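Local coordinates for protein glycoside hydrolase family 81 (Clostridium thermocellum, PDB 6FOP) that probably hydrolyses beta-1,3-glucans such as laminarin, as a family 81 glycoside hydrolase linked to the cellulosome, at residues 576-581 with 615-620; 84-89 with 168-173; 241-246 with 520-525; 684-689 with 702-707. All coordinates share one frame; numbering follows the deposited sequence. Where two conformers were deposited one is given.

Interaction 1 of 4, residues 576-581 with 615-620; sequences INFLPI and KDIQYM
Phe578, Leu579 and Ile581 line a loop of the helical C-terminal domain and pack on the start of helix 615-622. The loop follows helix 570-575. Ile617 fills the middle of the contact. Its two arms part: CG2 lies 4.1 Å from Phe578 CD2, and CD1 lies 4.1 Å from Leu579 CB. Gln618 starts off pointing away from the loop, but its chain bends back at chi2 (-66°), which turns CD toward Phe578. OE1 then meets the ring edge in the ring plane, 3.7 Å from Phe578 CE2. The amide stands at 76° to the ring, so the two flat groups do not stack. The ring itself stacks on Tyr621, and Gln618 NE2 makes a weak hydrogen bond to Ser571 O. Ile581 CD1 approaches Met620 CB, but both residues have a second conformer, so the details of this pair are doubtful. A cis peptide joins Leu579 to Pro580. Leu579 O is tied to Ser495 OG. All six touching residues are buried. The contact packs a loop onto a helix of the C-terminal domain, whose clan assignment is consistent with an (alpha/alpha)6 barrel.

Interaction 2 of 4, residues 84-89 with 168-173; sequences AHKNDF and NGVNYG
Tyr172 is met in two ways: Phe89 comes over its ring face, and Asp88 reaches its hydroxyl end. Phe89 points one edge at the ring, with CE2 3.5 Å above the plane and over the centre. The planes lie at 81°, a T-shaped pair with centroids 4.8 Å apart. Asp88 crosses Tyr172 at about a right angle, its carboxylate turned 66° from the ring. Tyr172 OH donates to the anti lone pair of Asp88 OD2 at 2.7 Å. The other oxygen takes two donors. Lys86 NZ uses the syn lone pair of Asp88 OD1 at 2.7 Å, in a salt bridge. Asn168 ND2 comes from the anti side of Asp88 OD1 at 2.8 Å, somewhat out of the carboxylate plane, and the bond is nearly straight at 175°. A water links Lys86 NZ to Asn168 O. Asn168 and Gly169 form the tight turn between strands 162-167 and 170-175. Asp88 and Phe89 form a classic beta bulge opposite Val69, at the start of strand 89-93. The contact thus joins two antiparallel sheets of the N-terminal part of the chain. Lys71 N also bonds Asp88 OD2. So many donors on a buried carboxylate would favour its ionised form, and they fix its rotation.

Interaction 3 of 4, residues 241-246 with 520-525; sequences LTTTFT and GIYLYT
Leu241 lays its branched end on the backbone of Tyr522. Its CD2 is 3.8 Å from Tyr522 CA, and its CG is equally close to the same atom. Both methyls stay near Tyr522 CA, and each also reaches a further group. CD2 touches Ile521 CG2 at 4.0 Å, while CD1 lies near the ring edge, 4.1 Å from Tyr522 CD1. The leucine side chain crosses that of Tyr522 obliquely. Two residues along the strand, Thr243 meets the same ring edge at about a right angle. Its OG1 lies in the ring plane, 3.7 Å from Tyr522 CE1, and its CG2 is 3.9 Å from that carbon. Both residues therefore touch the rim of the tyrosine and not its faces. The backbones cross almost squarely: strand 241-246 and helix 520-525 are at 87°, with axes 9.0 Å apart. This is a sheet lying across a helix. The strand is the middle one of a three-stranded antiparallel sheet, and the helix belongs to the family 81 C-terminal domain, so the contact seats the sheet on that domain. Within the helix, Ile521 O accepts from Thr525 N and, in one of two deposited conformers, from Thr525 OG1 on the opposite face of its plane. Further out, Trp232 of strand 223-235 stacks with the Tyr522 ring, and Phe470, part of a calcium site, meets it at about 75°. On the other flank of the strand, backbone hydrogen bonds link Leu241 with Tyr300 and Thr243 with Thr298.

Interaction 4 of 4, residues 684-689 with 702-707; sequences YVVYNA and KVMTVG
Tyr684 offers a flat face, and the alkyl chain of Lys702 lies over it. The contact is the interior of a small two-layer beta arrangement near the C-terminus. Strand 684-688 belongs to a four-stranded antiparallel sheet, and strand 703-706 to a two-stranded hairpin packed on it. The strands cross at -33° with axes 8.3 Å apart. Alternate residues face inward: Tyr684, Val686 and Asn688 against Met704 and Val706 of the hairpin strand, and Lys702 just before it. Lys702 CG is centred on the tyrosine ring, 3.5 Å from the centroid and 1° off its normal, a CH-pi contact. Lys702 CB covers the rim at Tyr684 CE2, 3.6 Å away. The chain bends at chi2, bringing CD over the side of Tyr684 CE1. The lysine amine goes on to Ser714 OG and Gly716 O, and the tyrosine hydroxyl bonds Asp700 OD2. Next along, the bump of Met704 fits the dip between Tyr684 and Val686. Its SD rests 3.6 Å from Tyr684 CB and 4.2 Å from Val686 CG2. Val706 is forked over the next dip. Its CG2 lies 3.9 Å from Val686 CG1, and its CG1 lies 3.7 Å from Asn688 CB. Ala712 of the four-stranded sheet touches both Met704 and Val706. Asn688 closes the row with a polar end. Its OD1 bonds Ser690 OG, and its ND2 also bonds Ser692 O. Across the contact, Asn688 ND2 donates to Val706 O at 3.0 Å, from 48° above the carbonyl plane.

Interactions 1, 3 and 4 are buried, while interaction 2 is only partly so and has one exposed residue, Asn168. No two contacts touch. Interactions 1 and 3 share the C-terminal helical domain: 1 lies within it, and 3 sets strand 240-251 of a three-stranded sheet across helix 514-534. Their nearest atoms are about 9 Å apart. Interactions 2 and 4 both pair separate sheets, but they lie on opposite sides of the chain's centre, their own centres about 56 Å apart. Their chemistry differs. Interaction 2 rests on a carboxylate held in a salt bridge and hydrogen bonds, and on a T-shaped aromatic pair. Interaction 4 is mostly apolar with an amide at one end, and 1 and 3 are mainly side-chain packing.

Interaction 1 of 4, residues 576-581 with 615-620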
loop_
_atom_site.group_PDB
_atom_site.type_symbol
_atom_site.label_atom_id
_atom_site.label_comp_id
_atom_site.label_asym_id
_atom_site.label_seq_id
_atom_site.Cartn_x
_atom_site.Cartn_y
_atom_site.Cartn_z
ATOM N N ILE A 576 7.089 2.531 -14.601
ATOM C CA ILE A 576 5.856 2.675 -13.834
ATOM C C ILE A 576 6.084 2.636 -12.334
ATOM O O ILE A 576 5.171 2.980 -11.602
ATOM C CB ILE A 576 4.752 1.650 -14.201
ATOM C CG1 ILE A 576 5.176 0.189 -13.908
ATOM C CG2 ILE A 576 4.291 1.820 -15.654
ATOM C CD1 ILE A 576 4.040 -0.658 -13.385
ATOM N N ASN A 577 7.251 2.177 -11.862
ATOM C CA ASN A 577 7.568 2.227 -10.442
ATOM C C ASN A 577 8.494 3.358 -10.054
ATOM O O ASN A 577 8.995 3.413 -8.946
ATOM C CB ASN A 577 8.022 0.847 -9.929
ATOM C CG ASN A 577 6.838 0.026 -9.512
ATOM O OD1 ASN A 577 6.241 0.298 -8.466
ATOM N ND2 ASN A 577 6.401 -0.892 -10.379
ATOM N N PHE A 578 8.740 4.247 -11.020
ATOM C CA PHE A 578 9.431 5.499 -10.734
ATOM C C PHE A 578 8.473 6.682 -10.756
ATOM O O PHE A 578 8.526 7.544 -9.860
ATOM C CB PHE A 578 10.563 5.768 -11.746
ATOM C CG PHE A 578 11.512 4.604 -11.990
ATOM C CD1 PHE A 578 11.752 3.618 -11.050
ATOM C CD2 PHE A 578 12.197 4.525 -13.190
ATOM C CE1 PHE A 578 12.606 2.568 -11.330
ATOM C CE2 PHE A 578 13.046 3.472 -13.482
ATOM C CZ PHE A 578 13.265 2.486 -12.535
ATOM N N LEU A 579 7.623 6.762 -11.777
ATOM C CA LEU A 579 6.821 7.973 -11.964
ATOM C C LEU A 579 5.593 7.980 -11.038
ATOM O O LEU A 579 5.025 6.913 -10.716
ATOM C CB LEU A 579 6.467 8.150 -13.437
ATOM C CG LEU A 579 5.345 7.305 -14.018
ATOM C CD1 LEU A 579 3.960 7.908 -13.726
ATOM C CD2 LEU A 579 5.549 7.175 -15.525
ATOM N N PRO A 580 5.129 9.153 -10.613
ATOM C CA PRO A 580 5.750 10.448 -10.878
ATOM C C PRO A 580 6.979 10.656 -9.999
ATOM O O PRO A 580 6.970 10.353 -8.812
ATOM C CB PRO A 580 4.652 11.437 -10.509
ATOM C CG PRO A 580 3.911 10.738 -9.405
ATOM C CD PRO A 580 3.950 9.272 -9.742
ATOM N N ILE A 581 8.023 11.218 -10.589
ATOM C CA ILE A 581 9.215 11.556 -9.830
ATOM C C ILE A 581 9.003 12.936 -9.206
ATOM O O ILE A 581 8.875 13.921 -9.920
ATOM C CB ILE A 581 10.489 11.441 -10.703
ATOM C CG1 ILE A 581 10.639 9.994 -11.238
ATOM C CG2 ILE A 581 11.717 11.807 -9.901
ATOM C CD1 ILE A 581 11.816 9.787 -12.175
ATOM N N LYS A 615 12.575 8.201 -22.017
ATOM C CA LYS A 615 13.963 8.546 -21.710
ATOM C C LYS A 615 14.050 9.575 -20.577
ATOM O O LYS A 615 14.994 9.544 -19.787
ATOM C CB LYS A 615 14.666 9.137 -22.926
ATOM C CG LYS A 615 15.018 8.153 -24.028
ATOM C CD LYS A 615 15.762 8.894 -25.144
ATOM C CE LYS A 615 16.467 7.968 -26.113
ATOM N NZ LYS A 615 15.484 7.240 -26.950
ATOM N N ASP A 616 13.078 10.503 -20.524
ATOM C CA ASP A 616 13.025 11.470 -19.408
ATOM C C ASP A 616 12.939 10.783 -18.038
ATOM O O ASP A 616 13.750 11.047 -17.144
ATOM C CB ASP A 616 11.924 12.524 -19.561
ATOM C CG ASP A 616 10.539 11.965 -19.882
ATOM O OD1 ASP A 616 10.368 10.751 -20.183
ATOM O OD2 ASP A 616 9.593 12.769 -19.812
ATOM N N ILE A 617 11.977 9.870 -17.902
ATOM C CA ILE A 617 11.792 9.133 -16.647
ATOM C C ILE A 617 13.071 8.347 -16.348
ATOM O O ILE A 617 13.553 8.341 -15.206
ATOM C CB ILE A 617 10.605 8.182 -16.753
ATOM C CG1 ILE A 617 9.302 8.900 -17.085
ATOM C CG2 ILE A 617 10.444 7.362 -15.489
ATOM C CD1 ILE A 617 8.908 9.980 -16.150
ATOM N N GLN A 618 13.623 7.668 -17.371
ATOM C CA GLN A 618 14.801 6.821 -17.137
ATOM C C GLN A 618 16.038 7.620 -16.801
ATOM O O GLN A 618 16.864 7.190 -15.990
ATOM C CB GLN A 618 15.080 5.918 -18.329
ATOM C CG GLN A 618 14.017 4.861 -18.545
ATOM C CD GLN A 618 13.969 3.849 -17.433
ATOM O OE1 GLN A 618 14.905 3.736 -16.654
ATOM N NE2 GLN A 618 12.892 3.063 -17.400
ATOM N N TYR A 619 16.197 8.793 -17.432
ATOM C CA TYR A 619 17.383 9.591 -17.101
ATOM C C TYR A 619 17.260 10.294 -15.747
ATOM O O TYR A 619 18.278 10.467 -15.057
ATOM C CB TYR A 619 17.717 10.582 -18.211
ATOM C CG TYR A 619 18.035 9.967 -19.561
ATOM C CD1 TYR A 619 18.543 8.678 -19.677
ATOM C CD2 TYR A 619 17.839 10.694 -20.719
ATOM C CE1 TYR A 619 18.867 8.128 -20.906
ATOM C CE2 TYR A 619 18.143 10.146 -21.958
ATOM C CZ TYR A 619 18.621 8.860 -22.056
ATOM O OH TYR A 619 18.942 8.323 -23.279
ATOM N N MET A 620 16.038 10.646 -15.318
ATOM C CA MET A 620 15.845 11.111 -13.940
ATOM C C MET A 620 16.219 10.032 -12.931
ATOM O O MET A 620 16.866 10.312 -11.908
ATOM C CB MET A 620 14.419 11.556 -13.714
ATOM C CG MET A 620 14.088 12.866 -14.410
ATOM S SD MET A 620 12.449 13.426 -13.883
ATOM C CE MET A 620 11.369 12.325 -14.776
#

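Interaction 2 of 4, residues 84-89 with 168-173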
loop_
_atom_site.group_PDB
_atom_site.type_symbol
_atom_site.label_atom_id
_atom_site.label_comp_id
_atom_site.label_asym_id
_atom_site.label_seq_id
_atom_site.Cartn_x
_atom_site.Cartn_y
_atom_site.Cartn_z
ATOM N N ALA A 84 0.239 -19.570 -5.889
ATOM C CA ALA A 84 -1.206 -19.635 -6.113
ATOM C C ALA A 84 -1.919 -20.349 -4.982
ATOM O O ALA A 84 -1.415 -21.338 -4.412
ATOM C CB ALA A 84 -1.520 -20.374 -7.403
ATOM N N HIS A 85 -3.110 -19.881 -4.679
ATOM C CA HIS A 85 -3.978 -20.612 -3.756
ATOM C C HIS A 85 -4.287 -22.001 -4.329
ATOM O O HIS A 85 -4.617 -22.129 -5.512
ATOM C CB HIS A 85 -5.284 -19.862 -3.513
ATOM C CG HIS A 85 -6.313 -20.693 -2.811
ATOM N ND1 HIS A 85 -6.229 -21.028 -1.475
ATOM C CD2 HIS A 85 -7.410 -21.324 -3.300
ATOM C CE1 HIS A 85 -7.230 -21.840 -1.173
ATOM N NE2 HIS A 85 -7.979 -22.004 -2.251
ATOM N N LYS A 86 -4.190 -23.015 -3.477
ATOM C CA LYS A 86 -4.694 -24.356 -3.769
ATOM C C LYS A 86 -5.415 -24.881 -2.531
ATOM O O LYS A 86 -5.139 -24.481 -1.409
ATOM C CB LYS A 86 -3.561 -25.309 -4.217
ATOM C CG LYS A 86 -2.417 -25.392 -3.226
ATOM C CD LYS A 86 -1.681 -26.691 -3.201
ATOM C CE LYS A 86 -0.395 -26.554 -2.452
ATOM N NZ LYS A 86 -0.474 -26.865 -1.022
ATOM N N ASN A 87 -6.348 -25.788 -2.768
ATOM C CA ASN A 87 -7.125 -26.464 -1.718
ATOM C C ASN A 87 -6.348 -27.625 -1.126
ATOM O O ASN A 87 -6.207 -28.678 -1.776
ATOM C CB ASN A 87 -8.437 -26.938 -2.348
ATOM C CG ASN A 87 -9.363 -27.646 -1.385
ATOM O OD1 ASN A 87 -9.609 -27.198 -0.288
ATOM N ND2 ASN A 87 -9.925 -28.758 -1.843
ATOM N N ASP A 88 -5.822 -27.461 0.087
ATOM C CA ASP A 88 -5.269 -28.611 0.809
ATOM C C ASP A 88 -6.414 -29.316 1.525
ATOM O O ASP A 88 -6.484 -30.554 1.515
ATOM C CB ASP A 88 -4.155 -28.175 1.781
ATOM C CG ASP A 88 -2.884 -27.717 1.073
ATOM O OD1 ASP A 88 -2.588 -28.199 -0.051
ATOM O OD2 ASP A 88 -2.158 -26.844 1.657
ATOM N N PHE A 89 -7.311 -28.567 2.152
ATOM C CA PHE A 89 -8.560 -29.146 2.668
ATOM C C PHE A 89 -9.625 -28.076 2.709
ATOM O O PHE A 89 -9.321 -26.863 2.855
ATOM C CB PHE A 89 -8.396 -29.798 4.052
ATOM C CG PHE A 89 -7.831 -28.892 5.082
ATOM C CD1 PHE A 89 -8.685 -28.109 5.870
ATOM C CD2 PHE A 89 -6.475 -28.853 5.326
ATOM C CE1 PHE A 89 -8.175 -27.282 6.856
ATOM C CE2 PHE A 89 -5.952 -28.021 6.294
ATOM C CZ PHE A 89 -6.809 -27.254 7.084
ATOM N N ASN A 168 -0.502 -32.898 0.674
ATOM C CA ASN A 168 0.267 -32.163 -0.335
ATOM C C ASN A 168 1.639 -31.693 0.176
ATOM O O ASN A 168 2.131 -30.635 -0.223
ATOM C CB ASN A 168 -0.562 -30.960 -0.863
ATOM C CG ASN A 168 -1.832 -31.397 -1.576
ATOM O OD1 ASN A 168 -1.850 -32.451 -2.213
ATOM N ND2 ASN A 168 -2.895 -30.609 -1.473
ATOM N N GLY A 169 2.247 -32.442 1.091
ATOM C CA GLY A 169 3.533 -32.079 1.675
ATOM C C GLY A 169 3.485 -30.983 2.716
ATOM O O GLY A 169 4.535 -30.572 3.193
ATOM N N VAL A 170 2.281 -30.537 3.100
ATOM C CA VAL A 170 2.098 -29.445 4.048
ATOM C C VAL A 170 1.574 -30.035 5.358
ATOM O O VAL A 170 0.597 -30.803 5.354
ATOM C CB VAL A 170 1.085 -28.402 3.513
ATOM C CG1 VAL A 170 0.929 -27.241 4.486
ATOM C CG2 VAL A 170 1.524 -27.872 2.151
ATOM N N ASN A 171 2.257 -29.717 6.456
ATOM C CA ASN A 171 1.853 -30.142 7.770
ATOM C C ASN A 171 0.856 -29.187 8.386
ATOM O O ASN A 171 1.043 -27.971 8.326
ATOM C CB ASN A 171 3.088 -30.278 8.668
ATOM C CG ASN A 171 4.063 -31.295 8.142
ATOM O OD1 ASN A 171 3.754 -32.482 8.111
ATOM N ND2 ASN A 171 5.211 -30.838 7.671
ATOM N N TYR A 172 -0.236 -29.735 8.934
ATOM C CA TYR A 172 -1.241 -28.969 9.646
ATOM C C TYR A 172 -1.564 -29.582 10.989
ATOM O O TYR A 172 -1.506 -30.797 11.169
ATOM C CB TYR A 172 -2.550 -28.901 8.867
ATOM C CG TYR A 172 -2.530 -28.095 7.605
ATOM C CD1 TYR A 172 -2.805 -26.745 7.638
ATOM C CD2 TYR A 172 -2.271 -28.701 6.377
ATOM C CE1 TYR A 172 -2.852 -26.012 6.469
ATOM C CE2 TYR A 172 -2.282 -27.973 5.196
ATOM C CZ TYR A 172 -2.575 -26.624 5.254
ATOM O OH TYR A 172 -2.583 -25.882 4.092
ATOM N N GLY A 173 -1.971 -28.711 11.909
ATOM C CA GLY A 173 -2.619 -29.111 13.143
ATOM C C GLY A 173 -4.102 -28.837 13.020
ATOM O O GLY A 173 -4.497 -27.786 12.510
HETATM O O HOH W 1 1.997 -28.219 -1.393
#

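Interaction 3 of 4, residues 241-246 with 520-525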
loop_
_atom_site.group_PDB
_atom_site.type_symbol
_atom_site.label_atom_id
_atom_site.label_comp_id
_atom_site.label_asym_id
_atom_site.label_seq_id
_atom_site.Cartn_x
_atom_site.Cartn_y
_atom_site.Cartn_z
ATOM N N LEU A 241 9.808 6.518 12.594
ATOM C CA LEU A 241 8.397 6.178 12.487
ATOM C C LEU A 241 8.205 4.794 13.104
ATOM O O LEU A 241 8.757 3.814 12.612
ATOM C CB LEU A 241 7.981 6.230 11.020
ATOM C CG LEU A 241 6.515 6.151 10.621
ATOM C CD1 LEU A 241 6.033 4.730 10.739
ATOM C CD2 LEU A 241 5.655 7.090 11.429
ATOM N N THR A 242 7.465 4.753 14.210
ATOM C CA THR A 242 7.177 3.543 14.943
ATOM C C THR A 242 5.761 3.082 14.660
ATOM O O THR A 242 4.828 3.886 14.680
ATOM C CB THR A 242 7.334 3.807 16.435
ATOM O OG1 THR A 242 8.690 4.167 16.704
ATOM C CG2 THR A 242 6.988 2.555 17.251
ATOM N N THR A 243 5.618 1.795 14.365
ATOM C CA THR A 243 4.291 1.182 14.188
ATOM C C THR A 243 4.159 0.019 15.172
ATOM O O THR A 243 5.077 -0.803 15.269
ATOM C CB THR A 243 4.096 0.626 12.771
ATOM O OG1 THR A 243 4.429 1.653 11.818
ATOM C CG2 THR A 243 2.647 0.188 12.548
ATOM N N THR A 244 3.049 -0.002 15.907
ATOM C CA THR A 244 2.706 -1.102 16.808
ATOM C C THR A 244 1.581 -1.910 16.165
ATOM O O THR A 244 0.637 -1.336 15.632
ATOM C CB THR A 244 2.349 -0.548 18.206
ATOM O OG1 THR A 244 3.482 0.186 18.691
ATOM C CG2 THR A 244 2.065 -1.646 19.219
ATOM N N PHE A 245 1.728 -3.238 16.211
ATOM C CA PHE A 245 0.738 -4.214 15.713
ATOM C C PHE A 245 0.227 -4.987 16.906
ATOM O O PHE A 245 1.041 -5.520 17.659
ATOM C CB PHE A 245 1.407 -5.172 14.741
ATOM C CG PHE A 245 1.999 -4.468 13.543
ATOM C CD1 PHE A 245 3.247 -3.899 13.610
ATOM C CD2 PHE A 245 1.292 -4.381 12.366
ATOM C CE1 PHE A 245 3.792 -3.234 12.512
ATOM C CE2 PHE A 245 1.821 -3.703 11.267
ATOM C CZ PHE A 245 3.065 -3.127 11.360
ATOM N N THR A 246 -1.090 -5.008 17.101
ATOM C CA THR A 246 -1.690 -5.676 18.275
ATOM C C THR A 246 -2.837 -6.568 17.847
ATOM O O THR A 246 -3.716 -6.150 17.102
ATOM C CB THR A 246 -2.174 -4.636 19.302
ATOM O OG1 THR A 246 -1.082 -3.764 19.613
ATOM C CG2 THR A 246 -2.656 -5.307 20.583
ATOM N N GLY A 520 0.724 10.782 6.885
ATOM C CA GLY A 520 1.534 10.756 5.670
ATOM C C GLY A 520 2.891 10.118 5.879
ATOM O O GLY A 520 3.355 9.340 5.030
ATOM N N ILE A 521 3.557 10.474 6.974
ATOM C CA ILE A 521 4.869 9.930 7.283
ATOM C C ILE A 521 4.780 8.427 7.477
ATOM O O ILE A 521 5.624 7.672 6.990
ATOM C CB ILE A 521 5.546 10.677 8.444
ATOM C CG1 ILE A 521 5.818 12.123 8.017
ATOM C CG2 ILE A 521 6.817 9.965 8.896
ATOM C CD1 ILE A 521 6.306 13.024 9.124
ATOM N N TYR A 522 3.759 7.987 8.197
ATOM C CA TYR A 522 3.486 6.550 8.375
ATOM C C TYR A 522 3.338 5.818 7.040
ATOM O O TYR A 522 4.006 4.797 6.754
ATOM C CB TYR A 522 2.239 6.379 9.266
ATOM C CG TYR A 522 1.550 5.016 9.188
ATOM C CD1 TYR A 522 2.147 3.885 9.732
ATOM C CD2 TYR A 522 0.342 4.857 8.531
ATOM C CE1 TYR A 522 1.539 2.637 9.658
ATOM C CE2 TYR A 522 -0.251 3.602 8.436
ATOM C CZ TYR A 522 0.343 2.516 8.999
ATOM O OH TYR A 522 -0.261 1.282 8.891
ATOM N N LEU A 523 2.446 6.338 6.200
ATOM C CA LEU A 523 2.198 5.701 4.898
ATOM C C LEU A 523 3.417 5.696 4.006
ATOM O O LEU A 523 3.769 4.676 3.412
ATOM C CB LEU A 523 1.010 6.363 4.204
ATOM C CG LEU A 523 -0.327 6.278 4.947
ATOM C CD1 LEU A 523 -1.345 7.246 4.351
ATOM C CD2 LEU A 523 -0.872 4.846 4.897
ATOM N N TYR A 524 4.021 6.867 3.862
ATOM C CA TYR A 524 5.172 7.040 2.998
ATOM C C TYR A 524 6.334 6.157 3.410
ATOM O O TYR A 524 6.899 5.411 2.598
ATOM C CB TYR A 524 5.593 8.522 3.036
ATOM C CG TYR A 524 6.866 8.838 2.281
ATOM C CD1 TYR A 524 6.864 9.078 0.911
ATOM C CD2 TYR A 524 8.082 8.865 2.938
ATOM C CE1 TYR A 524 8.055 9.348 0.237
ATOM C CE2 TYR A 524 9.260 9.158 2.268
ATOM C CZ TYR A 524 9.244 9.391 0.920
ATOM O OH TYR A 524 10.419 9.666 0.277
ATOM N N THR A 525 6.717 6.238 4.678
ATOM C CA THR A 525 7.873 5.508 5.158
ATOM C C THR A 525 7.665 4.004 5.022
ATOM O O THR A 525 8.548 3.269 4.587
ATOM C CB THR A 525 8.172 5.926 6.606
ATOM O OG1 THR A 525 8.336 7.369 6.673
ATOM C CG2 THR A 525 9.430 5.275 7.106
#

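Interaction 4 of 4, residues 684-689 with 702-707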
loop_
_atom_site.group_PDB
_atom_site.type_symbol
_atom_site.label_atom_id
_atom_site.label_comp_id
_atom_site.label_asym_id
_atom_site.label_seq_id
_atom_site.Cartn_x
_atom_site.Cartn_y
_atom_site.Cartn_z
ATOM N N TYR A 684 22.883 20.292 2.548
ATOM C CA TYR A 684 21.732 20.109 3.407
ATOM C C TYR A 684 20.636 21.048 2.933
ATOM O O TYR A 684 20.893 22.252 2.744
ATOM C CB TYR A 684 22.137 20.455 4.833
ATOM C CG TYR A 684 23.332 19.699 5.360
ATOM C CD1 TYR A 684 24.620 20.095 5.065
ATOM C CD2 TYR A 684 23.168 18.586 6.180
ATOM C CE1 TYR A 684 25.719 19.419 5.536
ATOM C CE2 TYR A 684 24.271 17.896 6.665
ATOM C CZ TYR A 684 25.543 18.309 6.335
ATOM O OH TYR A 684 26.644 17.657 6.815
ATOM N N VAL A 685 19.435 20.533 2.729
ATOM C CA VAL A 685 18.311 21.317 2.246
ATOM C C VAL A 685 17.167 21.154 3.228
ATOM O O VAL A 685 16.823 20.023 3.596
ATOM C CB VAL A 685 17.845 20.886 0.853
ATOM C CG1 VAL A 685 16.735 21.802 0.348
ATOM C CG2 VAL A 685 19.047 20.838 -0.106
ATOM N N VAL A 686 16.601 22.251 3.674
ATOM C CA VAL A 686 15.454 22.244 4.587
ATOM C C VAL A 686 14.351 23.136 4.026
ATOM O O VAL A 686 14.631 24.226 3.515
ATOM C CB VAL A 686 15.856 22.796 5.961
ATOM C CG1 VAL A 686 14.659 22.944 6.889
ATOM C CG2 VAL A 686 16.915 21.918 6.588
ATOM N N TYR A 687 13.093 22.732 4.194
ATOM C CA TYR A 687 11.979 23.623 3.977
ATOM C C TYR A 687 11.270 23.832 5.304
ATOM O O TYR A 687 10.903 22.864 5.987
ATOM C CB TYR A 687 10.983 23.130 2.914
ATOM C CG TYR A 687 9.989 24.232 2.614
ATOM C CD1 TYR A 687 10.356 25.316 1.828
ATOM C CD2 TYR A 687 8.742 24.278 3.202
ATOM C CE1 TYR A 687 9.502 26.372 1.618
ATOM C CE2 TYR A 687 7.877 25.348 2.985
ATOM C CZ TYR A 687 8.265 26.393 2.182
ATOM O OH TYR A 687 7.430 27.468 1.964
ATOM N N ASN A 688 11.076 25.086 5.687
ATOM C CA ASN A 688 10.296 25.447 6.868
ATOM C C ASN A 688 8.939 25.939 6.430
ATOM O O ASN A 688 8.820 27.063 5.939
ATOM C CB ASN A 688 11.046 26.522 7.664
ATOM C CG ASN A 688 10.321 26.968 8.915
ATOM O OD1 ASN A 688 9.222 26.490 9.253
ATOM N ND2 ASN A 688 10.948 27.901 9.626
ATOM N N ALA A 689 7.917 25.117 6.637
ATOM C CA ALA A 689 6.551 25.455 6.273
ATOM C C ALA A 689 5.803 26.189 7.394
ATOM O O ALA A 689 4.630 26.497 7.239
ATOM C CB ALA A 689 5.792 24.203 5.886
ATOM N N LYS A 702 25.503 19.097 11.735
ATOM C CA LYS A 702 25.141 20.297 10.980
ATOM C C LYS A 702 23.953 20.975 11.655
ATOM O O LYS A 702 22.978 20.302 12.009
ATOM C CB LYS A 702 24.800 19.926 9.532
ATOM C CG LYS A 702 24.465 21.103 8.637
ATOM C CD LYS A 702 25.671 21.977 8.310
ATOM C CE LYS A 702 25.281 23.061 7.326
ATOM N NZ LYS A 702 26.475 23.854 6.944
ATOM N N VAL A 703 24.018 22.295 11.788
ATOM C CA VAL A 703 22.920 23.098 12.317
ATOM C C VAL A 703 22.587 24.199 11.318
ATOM O O VAL A 703 23.492 24.914 10.841
ATOM C CB VAL A 703 23.259 23.750 13.682
ATOM C CG1 VAL A 703 22.103 24.604 14.187
ATOM C CG2 VAL A 703 23.588 22.683 14.712
ATOM N N MET A 704 21.302 24.327 10.987
ATOM C CA MET A 704 20.807 25.419 10.139
ATOM C C MET A 704 19.647 26.121 10.807
ATOM O O MET A 704 18.780 25.480 11.405
ATOM C CB MET A 704 20.327 24.865 8.797
ATOM C CG MET A 704 21.429 24.265 7.942
ATOM S SD MET A 704 20.841 23.328 6.511
ATOM C CE MET A 704 19.964 24.606 5.608
ATOM N N THR A 705 19.633 27.448 10.724
ATOM C CA THR A 705 18.486 28.213 11.127
ATOM C C THR A 705 17.778 28.660 9.852
ATOM O O THR A 705 18.404 29.226 8.966
ATOM C CB THR A 705 18.873 29.411 12.008
ATOM O OG1 THR A 705 19.523 28.922 13.182
ATOM C CG2 THR A 705 17.629 30.201 12.407
ATOM N N VAL A 706 16.486 28.399 9.780
ATOM C CA VAL A 706 15.696 28.555 8.563
ATOM C C VAL A 706 14.505 29.434 8.874
ATOM O O VAL A 706 13.715 29.141 9.776
ATOM C CB VAL A 706 15.212 27.197 8.019
ATOM C CG1 VAL A 706 14.507 27.390 6.674
ATOM C CG2 VAL A 706 16.403 26.254 7.926
ATOM N N GLY A 707 14.364 30.514 8.114
ATOM C CA GLY A 707 13.271 31.425 8.332
ATOM C C GLY A 707 11.905 30.836 7.980
ATOM O O GLY A 707 11.813 29.823 7.298
#